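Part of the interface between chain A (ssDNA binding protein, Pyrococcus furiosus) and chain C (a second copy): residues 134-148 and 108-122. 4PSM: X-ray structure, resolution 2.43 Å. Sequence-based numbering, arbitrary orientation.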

# COMPACT_ATOMS: atom_id res chain seq x y z
N VAL A 134 13.73 2.37 0.12
CA VAL A 134 14.31 1.08 0.44
C VAL A 134 15.60 0.84 -0.34
O VAL A 134 16.62 0.46 0.24
CB VAL A 134 13.31 -0.05 0.17
CG1 VAL A 134 14.01 -1.41 0.22
CG2 VAL A 134 12.19 0.02 1.19
N GLU A 135 15.57 1.08 -1.65
CA GLU A 135 16.74 0.88 -2.48
C GLU A 135 17.87 1.79 -2.03
O GLU A 135 19.04 1.40 -2.03
CB GLU A 135 16.44 1.11 -3.96
CG GLU A 135 17.63 0.83 -4.86
CD GLU A 135 18.01 -0.64 -4.92
OE1 GLU A 135 17.31 -1.47 -4.31
OE2 GLU A 135 19.03 -0.97 -5.58
N ARG A 136 17.51 3.00 -1.63
CA ARG A 136 18.48 3.99 -1.17
C ARG A 136 19.18 3.51 0.10
O ARG A 136 20.38 3.71 0.29
CB ARG A 136 17.77 5.33 -0.93
CG ARG A 136 18.61 6.56 -1.20
CD ARG A 136 17.81 7.63 -1.94
NE ARG A 136 16.61 7.99 -1.25
CZ ARG A 136 15.34 8.05 -1.65
NH1 ARG A 136 14.89 7.76 -2.87
NH2 ARG A 136 14.50 8.43 -0.72
N MSE A 137 18.42 2.87 0.99
CA MSE A 137 18.98 2.31 2.20
C MSE A 137 19.93 1.15 1.89
O MSE A 137 20.94 0.97 2.57
CB MSE A 137 17.88 1.80 3.12
CG MSE A 137 17.13 2.88 3.86
SE MSE A 137 15.53 2.18 4.74
CE MSE A 137 16.28 0.62 5.61
N LYS A 138 19.59 0.37 0.88
CA LYS A 138 20.47 -0.68 0.43
C LYS A 138 21.80 -0.05 0.02
O LYS A 138 22.87 -0.53 0.39
CB LYS A 138 19.86 -1.46 -0.73
CG LYS A 138 18.75 -2.42 -0.32
CD LYS A 138 18.07 -3.06 -1.52
CE LYS A 138 19.01 -3.95 -2.32
NZ LYS A 138 18.41 -4.31 -3.64
N GLN A 139 21.71 1.05 -0.73
CA GLN A 139 22.87 1.73 -1.26
C GLN A 139 23.75 2.33 -0.17
O GLN A 139 24.98 2.30 -0.26
CB GLN A 139 22.43 2.85 -2.20
CG GLN A 139 21.67 2.38 -3.42
CD GLN A 139 21.05 3.53 -4.17
OE1 GLN A 139 20.94 4.65 -3.64
NE2 GLN A 139 20.63 3.27 -5.40
N GLU A 140 23.10 2.87 0.85
CA GLU A 140 23.80 3.72 1.81
C GLU A 140 24.18 3.01 3.11
O GLU A 140 25.10 3.44 3.81
CB GLU A 140 22.98 4.97 2.10
CG GLU A 140 22.77 5.86 0.87
CD GLU A 140 22.19 7.22 1.21
OE1 GLU A 140 21.85 7.44 2.39
OE2 GLU A 140 22.09 8.07 0.30
N TYR A 141 23.49 1.92 3.42
CA TYR A 141 23.65 1.30 4.73
C TYR A 141 23.90 -0.20 4.67
O TYR A 141 23.88 -0.87 5.70
CB TYR A 141 22.41 1.56 5.60
CG TYR A 141 22.07 3.02 5.80
CD1 TYR A 141 22.91 3.86 6.53
CD2 TYR A 141 20.92 3.56 5.26
CE1 TYR A 141 22.61 5.20 6.71
CE2 TYR A 141 20.61 4.89 5.44
CZ TYR A 141 21.44 5.70 6.16
OH TYR A 141 21.10 7.03 6.31
N THR A 142 24.12 -0.73 3.47
CA THR A 142 24.33 -2.17 3.32
C THR A 142 25.30 -2.52 2.19
O THR A 142 25.65 -1.66 1.37
CB THR A 142 23.00 -2.94 3.07
OG1 THR A 142 22.66 -2.88 1.68
CG2 THR A 142 21.85 -2.38 3.92
N GLY A 143 25.72 -3.78 2.16
CA GLY A 143 26.46 -4.32 1.03
C GLY A 143 25.59 -5.19 0.13
O GLY A 143 26.10 -5.96 -0.68
N LEU A 144 24.27 -5.07 0.28
CA LEU A 144 23.33 -5.89 -0.47
C LEU A 144 23.43 -5.67 -1.98
O LEU A 144 23.75 -4.57 -2.43
CB LEU A 144 21.91 -5.62 0.02
CG LEU A 144 21.30 -6.50 1.11
CD1 LEU A 144 22.20 -7.58 1.70
CD2 LEU A 144 20.50 -5.74 2.17
N LYS A 145 23.18 -6.72 -2.76
CA LYS A 145 23.11 -6.59 -4.21
C LYS A 145 22.11 -5.50 -4.57
O LYS A 145 20.98 -5.51 -4.08
CB LYS A 145 22.70 -7.92 -4.85
CG LYS A 145 22.83 -7.97 -6.37
CD LYS A 145 22.54 -9.37 -6.92
CE LYS A 145 23.51 -10.43 -6.37
NZ LYS A 145 23.23 -10.82 -4.96
N LEU A 146 22.53 -4.55 -5.40
CA LEU A 146 21.65 -3.46 -5.82
C LEU A 146 20.97 -3.74 -7.16
O LEU A 146 21.47 -4.52 -7.97
CB LEU A 146 22.43 -2.15 -5.90
CG LEU A 146 23.23 -1.73 -4.67
CD1 LEU A 146 24.03 -0.44 -4.88
CD2 LEU A 146 22.41 -1.68 -3.39
N ARG A 147 19.83 -3.09 -7.38
CA ARG A 147 19.12 -3.17 -8.65
C ARG A 147 19.98 -2.61 -9.78
O ARG A 147 19.90 -3.06 -10.93
CB ARG A 147 17.80 -2.40 -8.58
CG ARG A 147 16.83 -2.93 -7.53
CD ARG A 147 16.35 -4.33 -7.87
NE ARG A 147 15.71 -4.98 -6.73
CZ ARG A 147 14.44 -4.81 -6.39
NH1 ARG A 147 13.66 -4.01 -7.10
NH2 ARG A 147 13.94 -5.45 -5.33
N SER A 148 20.80 -1.62 -9.45
CA SER A 148 21.64 -0.93 -10.43
C SER A 148 22.90 -1.71 -10.74
O SER A 148 23.80 -1.21 -11.41
CB SER A 148 21.99 0.48 -9.95
OG SER A 148 22.78 0.43 -8.78
N MSE C 108 23.47 -8.08 10.62
CA MSE C 108 22.15 -8.30 11.18
C MSE C 108 21.14 -7.29 10.67
O MSE C 108 19.98 -7.64 10.41
CB MSE C 108 22.19 -8.23 12.71
CG MSE C 108 22.95 -9.37 13.38
SE MSE C 108 22.72 -9.34 15.32
CE MSE C 108 23.29 -7.51 15.65
N PHE C 109 21.56 -6.04 10.54
CA PHE C 109 20.66 -5.00 10.04
C PHE C 109 20.23 -5.29 8.60
O PHE C 109 19.13 -4.92 8.18
CB PHE C 109 21.32 -3.63 10.14
CG PHE C 109 20.53 -2.54 9.48
CD1 PHE C 109 19.39 -2.03 10.07
CD2 PHE C 109 20.93 -2.03 8.26
CE1 PHE C 109 18.67 -1.03 9.46
CE2 PHE C 109 20.22 -1.02 7.65
CZ PHE C 109 19.10 -0.52 8.25
N GLU C 110 21.09 -5.95 7.85
CA GLU C 110 20.81 -6.28 6.46
C GLU C 110 19.68 -7.28 6.34
O GLU C 110 18.91 -7.24 5.37
CB GLU C 110 22.06 -6.79 5.77
CG GLU C 110 23.10 -5.72 5.52
CD GLU C 110 24.30 -6.24 4.75
OE1 GLU C 110 24.29 -7.43 4.38
OE2 GLU C 110 25.24 -5.44 4.52
N GLU C 111 19.58 -8.19 7.30
CA GLU C 111 18.45 -9.12 7.34
C GLU C 111 17.15 -8.34 7.45
O GLU C 111 16.16 -8.69 6.80
CB GLU C 111 18.58 -10.09 8.50
CG GLU C 111 19.77 -11.01 8.37
CD GLU C 111 19.85 -11.65 7.00
OE1 GLU C 111 20.83 -11.37 6.28
OE2 GLU C 111 18.94 -12.42 6.64
N THR C 112 17.17 -7.29 8.26
CA THR C 112 16.03 -6.39 8.40
C THR C 112 15.69 -5.68 7.09
O THR C 112 14.53 -5.57 6.71
CB THR C 112 16.29 -5.36 9.50
OG1 THR C 112 16.36 -6.03 10.76
CG2 THR C 112 15.18 -4.33 9.53
N VAL C 113 16.72 -5.17 6.42
CA VAL C 113 16.52 -4.45 5.18
C VAL C 113 15.93 -5.37 4.11
O VAL C 113 15.07 -4.97 3.33
CB VAL C 113 17.82 -3.84 4.67
CG1 VAL C 113 17.66 -3.33 3.24
CG2 VAL C 113 18.27 -2.73 5.59
N LYS C 114 16.41 -6.61 4.08
CA LYS C 114 15.91 -7.58 3.12
C LYS C 114 14.43 -7.92 3.39
O LYS C 114 13.64 -8.12 2.46
CB LYS C 114 16.75 -8.85 3.15
CG LYS C 114 18.16 -8.66 2.60
CD LYS C 114 18.89 -9.99 2.40
CE LYS C 114 19.36 -10.58 3.71
NZ LYS C 114 20.08 -11.86 3.49
N GLU C 115 14.08 -7.97 4.66
CA GLU C 115 12.69 -8.17 5.07
C GLU C 115 11.86 -7.00 4.55
O GLU C 115 10.78 -7.18 3.99
CB GLU C 115 12.60 -8.26 6.59
CG GLU C 115 11.31 -8.84 7.14
CD GLU C 115 11.35 -9.00 8.65
OE1 GLU C 115 11.97 -8.16 9.33
OE2 GLU C 115 10.76 -9.98 9.16
N LEU C 116 12.38 -5.79 4.74
CA LEU C 116 11.74 -4.57 4.27
C LEU C 116 11.57 -4.56 2.75
O LEU C 116 10.52 -4.21 2.23
CB LEU C 116 12.60 -3.38 4.64
CG LEU C 116 11.92 -2.10 5.14
CD1 LEU C 116 12.71 -0.83 4.94
CD2 LEU C 116 10.42 -1.97 4.94
N GLU C 117 12.63 -4.92 2.05
CA GLU C 117 12.62 -4.94 0.60
C GLU C 117 11.56 -5.90 0.07
O GLU C 117 10.87 -5.60 -0.90
CB GLU C 117 13.99 -5.35 0.06
CG GLU C 117 14.06 -5.37 -1.46
CD GLU C 117 15.36 -5.94 -1.98
OE1 GLU C 117 15.83 -6.96 -1.42
OE2 GLU C 117 15.90 -5.38 -2.96
N ALA C 118 11.43 -7.05 0.72
CA ALA C 118 10.45 -8.05 0.30
C ALA C 118 9.06 -7.46 0.45
O ALA C 118 8.23 -7.57 -0.44
CB ALA C 118 10.57 -9.30 1.13
N LEU C 119 8.82 -6.82 1.59
CA LEU C 119 7.55 -6.18 1.84
C LEU C 119 7.25 -5.12 0.79
O LEU C 119 6.13 -5.05 0.29
CB LEU C 119 7.51 -5.56 3.24
CG LEU C 119 7.44 -6.62 4.35
CD1 LEU C 119 7.49 -6.08 5.80
CD2 LEU C 119 6.37 -7.68 4.12
N SER C 120 8.24 -4.29 0.46
CA SER C 120 8.02 -3.20 -0.47
C SER C 120 7.75 -3.75 -1.86
O SER C 120 6.99 -3.17 -2.64
CB SER C 120 9.20 -2.23 -0.51
OG SER C 120 10.32 -2.83 -1.14
N ASP C 121 8.38 -4.89 -2.17
CA ASP C 121 8.18 -5.55 -3.45
C ASP C 121 6.75 -6.04 -3.56
O ASP C 121 6.06 -5.75 -4.53
CB ASP C 121 9.17 -6.71 -3.65
CG ASP C 121 10.59 -6.24 -3.97
OD1 ASP C 121 10.79 -5.02 -4.21
OD2 ASP C 121 11.51 -7.09 -4.00
N LYS C 122 6.31 -6.78 -2.55
CA LYS C 122 4.93 -7.23 -2.46
C LYS C 122 4.01 -6.02 -2.62
O LYS C 122 3.07 -6.05 -3.41
CB LYS C 122 4.66 -7.92 -1.12
CG LYS C 122 5.17 -9.35 -1.03
CD LYS C 122 4.73 -10.00 0.28
CE LYS C 122 5.23 -11.43 0.39
NZ LYS C 122 4.82 -12.08 1.68

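This is a nearly antiparallel helix-on-helix contact, an apolar seam flanked by a charged cluster and closed by a loop whose backbone is held by a glutamate. The axes cross at -159° and approach to 10.2 Å, and the register runs V134(A) opposite E117(C), K138(A) opposite V113(C) and T142(A) opposite E110(C): four residues, about one turn, per step on chain A.

The seam centres on the selenomethionine M137(A), whose CE lies 3.9 Å from both V113(C) CG2 and L116(C) CD1 and 4.0 Å from F109(C) CZ. One long side chain thus meets three partners. V134(A) extends the seam, its CG2 3.9 Å from L116(C) CD1, while past the helix L144(A) CD2 packs 3.9 Å from V113(C) CG1.

Charge is paid for locally. K138(A) lays its CG 3.8 Å from V113(C) CG1, then carries NZ to E117(C) OE2 (2.8 Å) in a salt bridge, while also binding E135(A) OE1 at 3.1 Å. Sharing that ammonium offsets the proximity of the two carboxylates, E135(A) OE1 and E117(C) OE2 being 4.4 Å apart. R147(A) NH2 adds salt bridges to E117(C) OE2 (3.1 Å) and D121(C) OD2 (3.2 Å), both weak as hydrogen bonds.

In the loop, G143(A) N donates to E110(C) OE2 (2.9 Å, 175°), almost straight, giving the backbone amide a charged acceptor.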